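Local coordinates for uncharacterized protein (Bombyx mori, PDB 5AZ0), which is an aldo-keto reductase, an oxidoreductase that probably reduces aldehyde or ketone substrates with a nicotinamide cofactor bound at the mouth of a TIM barrel, at residues D56-A61 against V279-L285; H108-A112 against D148-D152; G227-P231 against E240-D244. All coordinates share one frame; numbering follows the deposited sequence.

Interaction 1: residues D56-A61 against V279-L285. With ACT (acetate ion), chain K.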
ATOM      1  N   ASP A  56     -18.438   4.029  -4.943  1.00 37.81           N
ATOM      2  CA  ASP A  56     -19.469   4.389  -3.965  1.00 38.07           C
ATOM      3  C   ASP A  56     -18.937   4.257  -2.533  1.00 35.26           C
ATOM      4  O   ASP A  56     -19.104   5.178  -1.740  1.00 34.31           O
ATOM      5  CB  ASP A  56     -20.738   3.532  -4.238  1.00 46.86           C
ATOM      6  CG  ASP A  56     -21.905   3.895  -3.368  1.00 49.20           C
ATOM      7  OD1 ASP A  56     -22.179   5.104  -3.153  1.00 56.97           O
ATOM      8  OD2 ASP A  56     -22.508   2.930  -2.842  1.00 58.07           O
ATOM      9  N   ALA A  57     -18.216   3.171  -2.198  1.00 34.34           N
ATOM     10  CA  ALA A  57     -17.623   3.099  -0.808  1.00 34.44           C
ATOM     11  C   ALA A  57     -16.496   4.149  -0.599  1.00 32.08           C
ATOM     12  O   ALA A  57     -16.348   4.723   0.497  1.00 32.21           O
ATOM     13  CB  ALA A  57     -17.187   1.676  -0.481  1.00 34.23           C
ATOM     14  N   LEU A  58     -15.829   4.551  -1.700  1.00 30.76           N
ATOM     15  CA  LEU A  58     -14.861   5.705  -1.617  1.00 29.52           C
ATOM     16  C   LEU A  58     -15.516   7.020  -1.250  1.00 29.52           C
ATOM     17  O   LEU A  58     -15.050   7.797  -0.340  1.00 25.40           O
ATOM     18  CB  LEU A  58     -14.004   5.829  -2.895  1.00 29.27           C
ATOM     19  CG  LEU A  58     -12.995   6.999  -3.007  1.00 33.85           C
ATOM     20  CD1 LEU A  58     -12.052   7.111  -1.823  1.00 37.71           C
ATOM     21  CD2 LEU A  58     -12.228   6.798  -4.294  1.00 35.34           C
ATOM     22  N   SER A  59     -16.654   7.268  -1.901  1.00 30.04           N
ATOM     23  CA  SER A  59     -17.392   8.503  -1.644  1.00 28.59           C
ATOM     24  C   SER A  59     -17.829   8.540  -0.225  1.00 28.28           C
ATOM     25  O   SER A  59     -17.662   9.541   0.512  1.00 34.38           O
ATOM     26  CB  SER A  59     -18.644   8.609  -2.619  1.00 34.91           C
ATOM     27  OG  SER A  59     -19.405   9.764  -2.255  1.00 38.70           O
ATOM     28  N   TYR A  60     -18.395   7.423   0.220  1.00 33.06           N
ATOM     29  CA  TYR A  60     -18.753   7.264   1.652  1.00 31.96           C
ATOM     30  C   TYR A  60     -17.511   7.480   2.562  1.00 31.57           C
ATOM     31  O   TYR A  60     -17.528   8.266   3.558  1.00 30.03           O
ATOM     32  CB  TYR A  60     -19.408   5.832   1.844  1.00 34.75           C
ATOM     33  CG  TYR A  60     -19.713   5.499   3.287  1.00 43.22           C
ATOM     34  CD1 TYR A  60     -20.821   6.067   3.962  1.00 43.38           C
ATOM     35  CD2 TYR A  60     -18.847   4.670   4.041  1.00 39.93           C
ATOM     36  CE1 TYR A  60     -21.067   5.773   5.314  1.00 44.20           C
ATOM     37  CE2 TYR A  60     -19.090   4.391   5.381  1.00 41.32           C
ATOM     38  CZ  TYR A  60     -20.187   4.925   6.027  1.00 44.13           C
ATOM     39  OH  TYR A  60     -20.386   4.575   7.365  1.00 42.60           O
ATOM     40  N   ALA A  61     -16.391   6.816   2.195  1.00 33.40           N
ATOM     41  CA  ALA A  61     -15.123   6.948   3.037  1.00 29.14           C
ATOM     42  C   ALA A  61     -14.754   8.356   3.198  1.00 27.49           C
ATOM     43  O   ALA A  61     -14.500   8.836   4.325  1.00 29.11           O
ATOM     44  CB  ALA A  61     -13.975   6.169   2.421  1.00 32.11           C
ATOM     45  N   VAL A 279     -15.011  -2.931  -0.482  1.00 48.55           N
ATOM     46  CA  VAL A 279     -16.009  -2.190  -1.256  1.00 44.44           C
ATOM     47  C   VAL A 279     -17.328  -2.146  -0.486  1.00 45.09           C
ATOM     48  O   VAL A 279     -18.361  -1.828  -1.068  1.00 49.73           O
ATOM     49  CB  VAL A 279     -16.195  -2.771  -2.691  1.00 45.72           C
ATOM     50  CG1 VAL A 279     -14.885  -2.827  -3.441  1.00 43.91           C
ATOM     51  CG2 VAL A 279     -16.797  -4.175  -2.677  1.00 45.19           C
ATOM     52  N   THR A 280     -17.274  -2.367   0.827  1.00 45.67           N
ATOM     53  CA  THR A 280     -18.456  -2.422   1.700  1.00 40.40           C
ATOM     54  C   THR A 280     -18.395  -1.380   2.734  1.00 38.26           C
ATOM     55  O   THR A 280     -17.481  -1.371   3.551  1.00 44.04           O
ATOM     56  CB  THR A 280     -18.500  -3.762   2.448  1.00 45.98           C
ATOM     57  OG1 THR A 280     -18.561  -4.842   1.497  1.00 43.09           O
ATOM     58  CG2 THR A 280     -19.690  -3.834   3.381  1.00 48.20           C
ATOM     59  N   LYS A 281     -19.403  -0.525   2.772  1.00 37.67           N
ATOM     60  CA  LYS A 281     -19.314   0.669   3.580  1.00 40.19           C
ATOM     61  C   LYS A 281     -19.261   0.415   5.065  1.00 43.64           C
ATOM     62  O   LYS A 281     -18.740   1.274   5.861  1.00 41.44           O
ATOM     63  CB  LYS A 281     -20.503   1.606   3.288  1.00 42.37           C
ATOM     64  CG  LYS A 281     -20.617   2.078   1.845  1.00 47.64           C
ATOM     65  CD  LYS A 281     -21.861   2.947   1.652  1.00 49.03           C
ATOM     66  CE  LYS A 281     -22.216   3.005   0.194  1.00 56.58           C
ATOM     67  NZ  LYS A 281     -22.928   4.269  -0.158  1.00 64.26           N
ATOM     68  N   SER A 282     -19.903  -0.673   5.498  1.00 40.90           N
ATOM     69  CA  SER A 282     -19.841  -0.969   6.948  1.00 46.71           C
ATOM     70  C   SER A 282     -18.371  -1.334   7.316  1.00 35.89           C
ATOM     71  O   SER A 282     -17.907  -0.950   8.355  1.00 39.66           O
ATOM     72  CB  SER A 282     -20.834  -2.068   7.367  1.00 42.82           C
ATOM     73  OG  SER A 282     -20.840  -3.095   6.410  1.00 52.16           O
ATOM     74  N   ARG A 283     -17.675  -2.061   6.446  1.00 40.79           N
ATOM     75  CA  ARG A 283     -16.235  -2.350   6.655  1.00 41.63           C
ATOM     76  C   ARG A 283     -15.375  -1.095   6.630  1.00 40.02           C
ATOM     77  O   ARG A 283     -14.548  -0.876   7.517  1.00 36.84           O
ATOM     78  CB  ARG A 283     -15.795  -3.404   5.682  1.00 49.44           C
ATOM     79  CG  ARG A 283     -16.283  -4.776   6.153  1.00 57.90           C
ATOM     80  CD  ARG A 283     -16.176  -5.774   5.026  1.00 68.83           C
ATOM     81  NE  ARG A 283     -16.658  -7.114   5.347  1.00 70.32           N
ATOM     82  CZ  ARG A 283     -17.054  -8.018   4.441  1.00 85.65           C
ATOM     83  NH1 ARG A 283     -17.073  -7.748   3.129  1.00 88.96           N
ATOM     84  NH2 ARG A 283     -17.456  -9.212   4.848  1.00 89.43           N
ATOM     85  N   VAL A 284     -15.700  -0.183   5.723  1.00 39.87           N
ATOM     86  CA  VAL A 284     -15.041   1.106   5.684  1.00 37.04           C
ATOM     87  C   VAL A 284     -15.171   1.768   7.001  1.00 35.97           C
ATOM     88  O   VAL A 284     -14.212   2.276   7.567  1.00 33.59           O
ATOM     89  CB  VAL A 284     -15.639   2.009   4.594  1.00 35.89           C
ATOM     90  CG1 VAL A 284     -15.122   3.412   4.656  1.00 34.52           C
ATOM     91  CG2 VAL A 284     -15.331   1.434   3.243  1.00 37.18           C
ATOM     92  N   LEU A 285     -16.373   1.786   7.524  1.00 38.03           N
ATOM     93  CA  LEU A 285     -16.589   2.461   8.823  1.00 38.09           C
ATOM     94  C   LEU A 285     -15.865   1.758   9.997  1.00 31.98           C
ATOM     95  O   LEU A 285     -15.276   2.384  10.891  1.00 32.93           O
ATOM     96  CB  LEU A 285     -18.103   2.507   9.113  1.00 41.03           C
ATOM     97  CG  LEU A 285     -18.516   3.111  10.447  1.00 41.17           C
ATOM     98  CD1 LEU A 285     -17.886   4.465  10.648  1.00 40.34           C
ATOM     99  CD2 LEU A 285     -20.062   3.135  10.594  1.00 43.05           C
TER
HETATM  100  C   ACT K 410     -15.121  -6.319   0.675  0.80 55.15           C
HETATM  101  O   ACT K 410     -14.833  -6.579   1.871  0.80 58.13           O
HETATM  102  OXT ACT K 410     -16.178  -5.752   0.442  0.80 53.11           O
HETATM  103  CH3 ACT K 410     -14.222  -6.607  -0.501  0.80 58.40           C
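The aliphatic chain of K281 lies across one face of the Y60 ring, and the two carry about half of this helix-to-helix contact. CB of K281 makes a CH-pi contact 3.9 Å from the ring centroid of Y60, while its CG and CD continue over the CG end of the ring. The tyrosine reaches this place because its CG is anti to the backbone N (chi1 175°), which swings the ring toward helix 281-287. CE2 of Y60 comes within 3.2 Å of the K281 carbonyl O, and OH of Y60 rests on CB of L285 at 3.5 Å. At the ring edge, near its plane, the packing is tight and mostly apolar: CG1 of V284 sits 3.7 Å from CB of A61, and CB of A57 faces CG2 of V284 and the V279 carbonyl. The axes of the two short helical segments approach to 9.6 Å at a crossing angle of -34°, and A57, A61 and V284 also touch Y22 of strand 22-23. The solvent side is looser. K281, extended beyond CG, ends in a salt bridge of NZ to D56 OD2 at 3.0 Å; its bonds to both carboxylate oxygens are weak, and D56 is exposed. Away from the helix 51-64 side, an acetate ion, probably from the crystallisation liquor, accepts at OXT from V279 N and, at 2.8 Å, from T280 OG1, with a weak bond from R283 NH1 to its other oxygen. This cluster of donors matches the site that holds the 2'-phosphate of NADPH in aldo-keto reductases, so the acetate probably marks that position. The helices follow the first and last strands of the parallel sheet, and their meeting is characteristic of (beta/alpha)8 TIM-barrel closure.

Interaction 2: residues H108-A112 against D148-D152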
ATOM      1  N   HIS A 108       7.656  -1.727 -16.135  1.00 28.32           N
ATOM      2  CA  HIS A 108       8.171  -1.279 -17.458  1.00 27.06           C
ATOM      3  C   HIS A 108       8.532   0.153 -17.597  1.00 26.69           C
ATOM      4  O   HIS A 108       9.003   0.573 -18.674  1.00 24.09           O
ATOM      5  CB  HIS A 108       7.272  -1.750 -18.598  1.00 28.84           C
ATOM      6  CG  HIS A 108       5.884  -1.219 -18.564  1.00 32.40           C
ATOM      7  ND1 HIS A 108       5.002  -1.520 -17.566  1.00 33.91           N
ATOM      8  CD2 HIS A 108       5.189  -0.477 -19.467  1.00 30.15           C
ATOM      9  CE1 HIS A 108       3.825  -0.977 -17.838  1.00 36.17           C
ATOM     10  NE2 HIS A 108       3.910  -0.364 -18.996  1.00 32.99           N
ATOM     11  N   TYR A 109       8.454   0.918 -16.503  1.00 25.01           N
ATOM     12  CA  TYR A 109       8.813   2.354 -16.599  1.00 24.89           C
ATOM     13  C   TYR A 109       9.989   2.630 -15.664  1.00 26.75           C
ATOM     14  O   TYR A 109       9.938   3.553 -14.815  1.00 24.89           O
ATOM     15  CB  TYR A 109       7.498   3.193 -16.286  1.00 24.58           C
ATOM     16  CG  TYR A 109       6.538   3.237 -17.442  1.00 27.42           C
ATOM     17  CD1 TYR A 109       6.810   4.019 -18.535  1.00 33.95           C
ATOM     18  CD2 TYR A 109       5.385   2.481 -17.492  1.00 35.72           C
ATOM     19  CE1 TYR A 109       5.997   4.028 -19.649  1.00 45.68           C
ATOM     20  CE2 TYR A 109       4.519   2.522 -18.628  1.00 33.20           C
ATOM     21  CZ  TYR A 109       4.843   3.277 -19.683  1.00 41.20           C
ATOM     22  OH  TYR A 109       4.030   3.368 -20.801  1.00 57.75           O
ATOM     23  N   HIS A 110      11.058   1.812 -15.733  1.00 25.19           N
ATOM     24  CA  HIS A 110      12.177   1.923 -14.723  1.00 23.07           C
ATOM     25  C   HIS A 110      13.324   2.657 -15.212  1.00 22.21           C
ATOM     26  O   HIS A 110      14.255   2.990 -14.434  1.00 24.08           O
ATOM     27  CB  HIS A 110      12.619   0.593 -14.133  1.00 24.11           C
ATOM     28  CG  HIS A 110      11.785   0.124 -12.998  1.00 24.31           C
ATOM     29  ND1 HIS A 110      12.342  -0.447 -11.896  1.00 24.07           N
ATOM     30  CD2 HIS A 110      10.444   0.140 -12.780  1.00 25.42           C
ATOM     31  CE1 HIS A 110      11.396  -0.759 -11.023  1.00 26.32           C
ATOM     32  NE2 HIS A 110      10.218  -0.458 -11.554  1.00 25.94           N
ATOM     33  N   ARG A 111      13.313   3.036 -16.464  1.00 21.04           N
ATOM     34  CA  ARG A 111      14.362   4.016 -16.843  1.00 24.52           C
ATOM     35  C   ARG A 111      14.049   5.361 -16.183  1.00 21.60           C
ATOM     36  O   ARG A 111      12.873   5.716 -16.091  1.00 22.77           O
ATOM     37  CB  ARG A 111      14.414   4.211 -18.358  1.00 30.21           C
ATOM     38  CG  ARG A 111      14.864   2.980 -19.176  1.00 29.62           C
ATOM     39  CD  ARG A 111      14.442   3.114 -20.642  1.00 28.13           C
ATOM     40  NE  ARG A 111      14.643   1.844 -21.347  1.00 29.61           N
ATOM     41  CZ  ARG A 111      13.820   0.809 -21.320  1.00 31.50           C
ATOM     42  NH1 ARG A 111      12.698   0.821 -20.646  1.00 37.27           N
ATOM     43  NH2 ARG A 111      14.121  -0.278 -21.974  1.00 36.02           N
ATOM     44  N   ALA A 112      15.084   6.126 -15.844  1.00 20.80           N
ATOM     45  CA  ALA A 112      14.946   7.392 -15.200  1.00 25.60           C
ATOM     46  C   ALA A 112      13.933   8.299 -15.897  1.00 28.56           C
ATOM     47  O   ALA A 112      12.991   8.734 -15.280  1.00 24.43           O
ATOM     48  CB  ALA A 112      16.280   8.104 -15.075  1.00 28.32           C
ATOM     49  N   ASP A 148      13.707  -9.122 -18.752  1.00 33.60           N
ATOM     50  CA  ASP A 148      14.373  -8.499 -17.664  1.00 30.84           C
ATOM     51  C   ASP A 148      15.259  -7.450 -18.210  1.00 33.50           C
ATOM     52  O   ASP A 148      16.202  -7.785 -18.921  1.00 32.92           O
ATOM     53  CB  ASP A 148      15.191  -9.521 -16.874  1.00 33.53           C
ATOM     54  CG  ASP A 148      15.696  -8.954 -15.520  1.00 33.08           C
ATOM     55  OD1 ASP A 148      15.529  -7.746 -15.307  1.00 29.92           O
ATOM     56  OD2 ASP A 148      16.229  -9.715 -14.666  1.00 37.09           O
ATOM     57  N   GLU A 149      15.007  -6.166 -17.863  1.00 28.91           N
ATOM     58  CA  GLU A 149      15.790  -5.069 -18.424  1.00 26.26           C
ATOM     59  C   GLU A 149      16.969  -4.815 -17.625  1.00 26.68           C
ATOM     60  O   GLU A 149      17.807  -4.061 -18.046  1.00 25.99           O
ATOM     61  CB  GLU A 149      14.920  -3.791 -18.613  1.00 31.97           C
ATOM     62  CG  GLU A 149      13.794  -4.120 -19.585  1.00 35.36           C
ATOM     63  CD  GLU A 149      12.894  -3.002 -20.021  1.00 38.94           C
ATOM     64  OE1 GLU A 149      12.207  -2.385 -19.195  1.00 38.14           O
ATOM     65  OE2 GLU A 149      12.797  -2.824 -21.231  1.00 35.43           O
ATOM     66  N   LYS A 150      17.050  -5.439 -16.439  1.00 29.22           N
ATOM     67  CA  LYS A 150      18.224  -5.337 -15.580  1.00 28.11           C
ATOM     68  C   LYS A 150      18.589  -3.929 -15.335  1.00 26.25           C
ATOM     69  O   LYS A 150      19.749  -3.563 -15.377  1.00 27.22           O
ATOM     70  CB  LYS A 150      19.397  -6.140 -16.190  1.00 34.98           C
ATOM     71  CG  LYS A 150      19.029  -7.645 -16.345  1.00 40.65           C
ATOM     72  CD  LYS A 150      20.178  -8.479 -16.973  1.00 45.20           C
ATOM     73  CE  LYS A 150      19.784  -9.956 -17.043  1.00 49.54           C
ATOM     74  NZ  LYS A 150      20.980 -10.810 -17.289  1.00 54.28           N
ATOM     75  N   ILE A 151      17.593  -3.077 -15.059  1.00 28.91           N
ATOM     76  CA  ILE A 151      17.935  -1.680 -14.671  1.00 24.04           C
ATOM     77  C   ILE A 151      18.046  -1.648 -13.161  1.00 22.84           C
ATOM     78  O   ILE A 151      17.186  -2.175 -12.468  1.00 24.39           O
ATOM     79  CB  ILE A 151      16.806  -0.723 -15.145  1.00 26.13           C
ATOM     80  CG1 ILE A 151      16.720  -0.844 -16.679  1.00 25.37           C
ATOM     81  CG2 ILE A 151      17.085   0.711 -14.714  1.00 23.81           C
ATOM     82  CD1 ILE A 151      15.541  -0.105 -17.262  1.00 26.67           C
ATOM     83  N   ASP A 152      19.115  -1.067 -12.668  1.00 25.15           N
ATOM     84  CA  ASP A 152      19.274  -0.868 -11.256  1.00 25.98           C
ATOM     85  C   ASP A 152      18.128   0.099 -10.729  1.00 25.63           C
ATOM     86  O   ASP A 152      17.830   1.081 -11.353  1.00 24.43           O
ATOM     87  CB  ASP A 152      20.630  -0.259 -11.024  1.00 27.25           C
ATOM     88  CG  ASP A 152      21.020  -0.230  -9.558  1.00 28.29           C
ATOM     89  OD1 ASP A 152      20.195  -0.586  -8.666  1.00 27.59           O
ATOM     90  OD2 ASP A 152      22.172   0.161  -9.342  1.00 28.65           O
TER
HETATM   91  O   HOH W   1      10.340  -1.430 -20.430  1.00 32.94           O
HETATM   92  O   HOH W   2      11.530  -0.971 -16.859  1.00 23.14           O
HETATM   93  O   HOH W   3      14.839  -1.402 -11.232  1.00 23.48           O
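R111 and E149 meet through a single salt bridge, NH2 of R111 donating to OE2 of E149 at 3.0 Å. The carboxylate and guanidinium planes stand 80° apart, and the donor approaches OE2 from above the carboxylate plane, so this is no side-by-side, two-bond pairing. Nearer the R111 backbone, CD1 of I151 packs on CG of R111 at 3.7 Å, and CG2 of I151 lies against the H110 carbonyl O. With CG anti to its carbonyl carbon (chi1 -61°) and the chain extended beyond, E149 extends its carboxylate toward R111 and the 108-112 loop. Water fills the next shell. One water joins H110 N to E149 OE1, 2.8 Å from the latter; another accepts from R111 NH1 and donates to the H108 carbonyl O; a third bridges H110 ND1 and the I151 carbonyl O. Without the E149 carboxylate, as with an alanine here, the R111 guanidinium would probably lose its partner in this loop, and the water on H110 N its second anchor. Further out, D148 OD1 accepts from K150 N in an Asx turn, while S141 holds the backbone of E149 and I151. T156 bonds the H110 carbonyl, E155 receives A112 N, and D152 OD1 caps helix 153-165 with its other oxygen salt-bridged to R184. The two loops thus enter helices 112-126 and 153-165, each following a barrel strand; such pairing of neighbouring beta-to-alpha loops is characteristic of the C-terminal rim of a TIM barrel, the side that carries the active site in this fold.

Interaction 3: residues G227-P231 against E240-D244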
ATOM      1  N   GLY A 227      -3.827 -10.345   5.888  1.00 30.90           N
ATOM      2  CA  GLY A 227      -3.230 -11.536   5.353  1.00 34.52           C
ATOM      3  C   GLY A 227      -4.313 -12.468   4.845  1.00 39.89           C
ATOM      4  O   GLY A 227      -5.164 -12.054   4.056  1.00 38.15           O
ATOM      5  N   THR A 228      -4.307 -13.719   5.309  1.00 40.65           N
ATOM      6  CA  THR A 228      -5.331 -14.712   4.868  1.00 44.28           C
ATOM      7  C   THR A 228      -6.460 -14.844   5.896  1.00 43.41           C
ATOM      8  O   THR A 228      -7.221 -15.772   5.859  1.00 48.58           O
ATOM      9  CB  THR A 228      -4.689 -16.103   4.589  1.00 47.01           C
ATOM     10  OG1 THR A 228      -3.948 -16.546   5.742  1.00 42.61           O
ATOM     11  CG2 THR A 228      -3.749 -16.053   3.336  1.00 45.79           C
ATOM     12  N   MET A 229      -6.600 -13.900   6.809  1.00 44.30           N
ATOM     13  CA  MET A 229      -7.600 -14.034   7.852  1.00 48.47           C
ATOM     14  C   MET A 229      -8.998 -13.916   7.311  1.00 58.16           C
ATOM     15  O   MET A 229      -9.902 -14.637   7.747  1.00 67.23           O
ATOM     16  CB  MET A 229      -7.415 -12.990   8.925  1.00 44.81           C
ATOM     17  CG  MET A 229      -8.393 -13.189  10.045  1.00 42.30           C
ATOM     18  SD  MET A 229      -7.974 -12.135  11.401  1.00 49.02           S
ATOM     19  CE  MET A 229      -8.580 -10.562  10.796  1.00 48.78           C
ATOM     20  N   VAL A 230      -9.172 -12.965   6.410  1.00 65.58           N
ATOM     21  CA  VAL A 230     -10.447 -12.767   5.708  1.00 76.36           C
ATOM     22  C   VAL A 230     -10.720 -13.820   4.595  1.00 78.22           C
ATOM     23  O   VAL A 230      -9.822 -14.104   3.789  1.00 76.14           O
ATOM     24  CB  VAL A 230     -10.544 -11.318   5.131  1.00 74.05           C
ATOM     25  CG1 VAL A 230     -10.597 -10.299   6.272  1.00 69.05           C
ATOM     26  CG2 VAL A 230      -9.414 -10.991   4.121  1.00 68.59           C
ATOM     27  N   PRO A 231     -11.960 -14.379   4.528  1.00 90.65           N
ATOM     28  CA  PRO A 231     -12.352 -15.368   3.482  1.00 97.54           C
ATOM     29  C   PRO A 231     -11.767 -15.225   2.029  1.00101.31           C
ATOM     30  O   PRO A 231     -11.281 -16.222   1.470  1.00 95.77           O
ATOM     31  CB  PRO A 231     -13.889 -15.279   3.492  1.00 94.68           C
ATOM     32  CG  PRO A 231     -14.233 -14.958   4.918  1.00 90.52           C
ATOM     33  CD  PRO A 231     -13.045 -14.233   5.529  1.00 92.21           C
ATOM     34  N   GLU A 240      -3.705 -19.838  11.098  1.00 44.28           N
ATOM     35  CA  GLU A 240      -4.423 -19.019  12.043  1.00 45.07           C
ATOM     36  C   GLU A 240      -3.705 -17.641  12.149  1.00 45.06           C
ATOM     37  O   GLU A 240      -2.504 -17.567  11.900  1.00 43.19           O
ATOM     38  CB  GLU A 240      -4.468 -19.705  13.407  1.00 43.36           C
ATOM     39  CG  GLU A 240      -5.374 -20.945  13.464  1.00 48.76           C
ATOM     40  CD  GLU A 240      -6.858 -20.615  13.289  1.00 44.13           C
ATOM     41  OE1 GLU A 240      -7.367 -19.591  13.843  1.00 40.10           O
ATOM     42  OE2 GLU A 240      -7.480 -21.396  12.556  1.00 48.47           O
ATOM     43  N   PRO A 241      -4.400 -16.573  12.519  1.00 41.00           N
ATOM     44  CA  PRO A 241      -5.804 -16.566  12.904  1.00 43.30           C
ATOM     45  C   PRO A 241      -6.798 -16.496  11.759  1.00 50.63           C
ATOM     46  O   PRO A 241      -6.577 -15.769  10.755  1.00 48.08           O
ATOM     47  CB  PRO A 241      -5.922 -15.275  13.683  1.00 44.05           C
ATOM     48  CG  PRO A 241      -4.901 -14.366  13.074  1.00 43.26           C
ATOM     49  CD  PRO A 241      -3.886 -15.208  12.362  1.00 43.99           C
ATOM     50  N   LYS A 242      -7.886 -17.253  11.936  1.00 54.23           N
ATOM     51  CA  LYS A 242      -9.115 -17.102  11.149  1.00 50.37           C
ATOM     52  C   LYS A 242     -10.036 -16.187  11.873  1.00 44.02           C
ATOM     53  O   LYS A 242      -9.739 -15.787  12.993  1.00 42.54           O
ATOM     54  CB  LYS A 242      -9.744 -18.468  10.828  1.00 52.23           C
ATOM     55  CG  LYS A 242      -8.933 -19.300   9.827  1.00 59.71           C
ATOM     56  CD  LYS A 242      -8.149 -18.439   8.793  1.00 69.62           C
ATOM     57  CE  LYS A 242      -7.238 -19.220   7.840  1.00 67.88           C
ATOM     58  NZ  LYS A 242      -6.118 -18.340   7.382  1.00 63.28           N
ATOM     59  N   LEU A 243     -11.127 -15.761  11.231  1.00 48.94           N
ATOM     60  CA  LEU A 243     -12.028 -14.752  11.884  1.00 49.84           C
ATOM     61  C   LEU A 243     -12.703 -15.277  13.146  1.00 52.66           C
ATOM     62  O   LEU A 243     -13.036 -14.485  14.026  1.00 48.96           O
ATOM     63  CB  LEU A 243     -13.115 -14.239  10.917  1.00 55.42           C
ATOM     64  CG  LEU A 243     -12.653 -13.319   9.791  1.00 60.00           C
ATOM     65  CD1 LEU A 243     -13.714 -13.184   8.687  1.00 62.71           C
ATOM     66  CD2 LEU A 243     -12.249 -11.974  10.369  1.00 59.68           C
ATOM     67  N   ASP A 244     -12.891 -16.612  13.219  1.00 58.74           N
ATOM     68  CA  ASP A 244     -13.449 -17.296  14.401  1.00 63.42           C
ATOM     69  C   ASP A 244     -12.366 -17.724  15.399  1.00 68.79           C
ATOM     70  O   ASP A 244     -12.568 -18.694  16.119  1.00 73.91           O
ATOM     71  CB  ASP A 244     -14.324 -18.511  13.983  1.00 59.29           C
ATOM     72  CG  ASP A 244     -13.562 -19.557  13.140  1.00 69.56           C
ATOM     73  OD1 ASP A 244     -12.315 -19.534  13.084  1.00 71.08           O
ATOM     74  OD2 ASP A 244     -14.221 -20.425  12.513  1.00 75.93           O
TER
HETATM   75  O   HOH W   4     -11.570 -16.637   8.161  1.00 51.14           O
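M229 turns CG anti to its backbone N (chi1 -176°), which lays its chain against P241 and L243, and K242 bends at chi2 (-31°) to bring NZ back to T228. Both segments belong to the long loop after strand 219-223 of the TIM barrel, probably the counterpart of the loop that folds over NADPH in related aldo-keto reductases. CG of M229 presses on the P241 carbonyl O at 3.2 Å, SD reaches CG of P241, and the bend at chi3 carries CE to CD2 of L243. Helix 259-269 backs this apolar patch through V259, T260 and N263. NZ of K242 donates to the T228 carbonyl O at 3.2 Å, coming from well above the carbonyl plane, and is also held by S238 OG and the P239 carbonyl, so the ammonium group links T228 to residues just before its own segment. P241 follows a cis peptide bond, and just beyond it K242 N donates to E240 OE1. P231 also lies by CD1 of L243, but it is poorly ordered and that closeness is doubtful. Between the backbones, one water accepts from L243 N and donates to the M229 carbonyl O, 2.6 Å away.

Overall arrangement
Interactions 2 and 3 are both nested, in series along the chain, inside the loop closed by interaction 1, which joins an early helix of the barrel to a late one. Interactions 1 and 3 are neighbours: their centres are 21 Å apart and their nearest atoms about 7 Å, with no touch. The acetate of interaction 1 and the long loop of interaction 3 are consistent with two parts of one cofactor site, the phosphate pocket and the loop that folds over the nucleotide. Interaction 2 lies on the opposite side of the chain's centre, its centre 37 Å from each of the others, and ties loops at a distant part of the barrel rim.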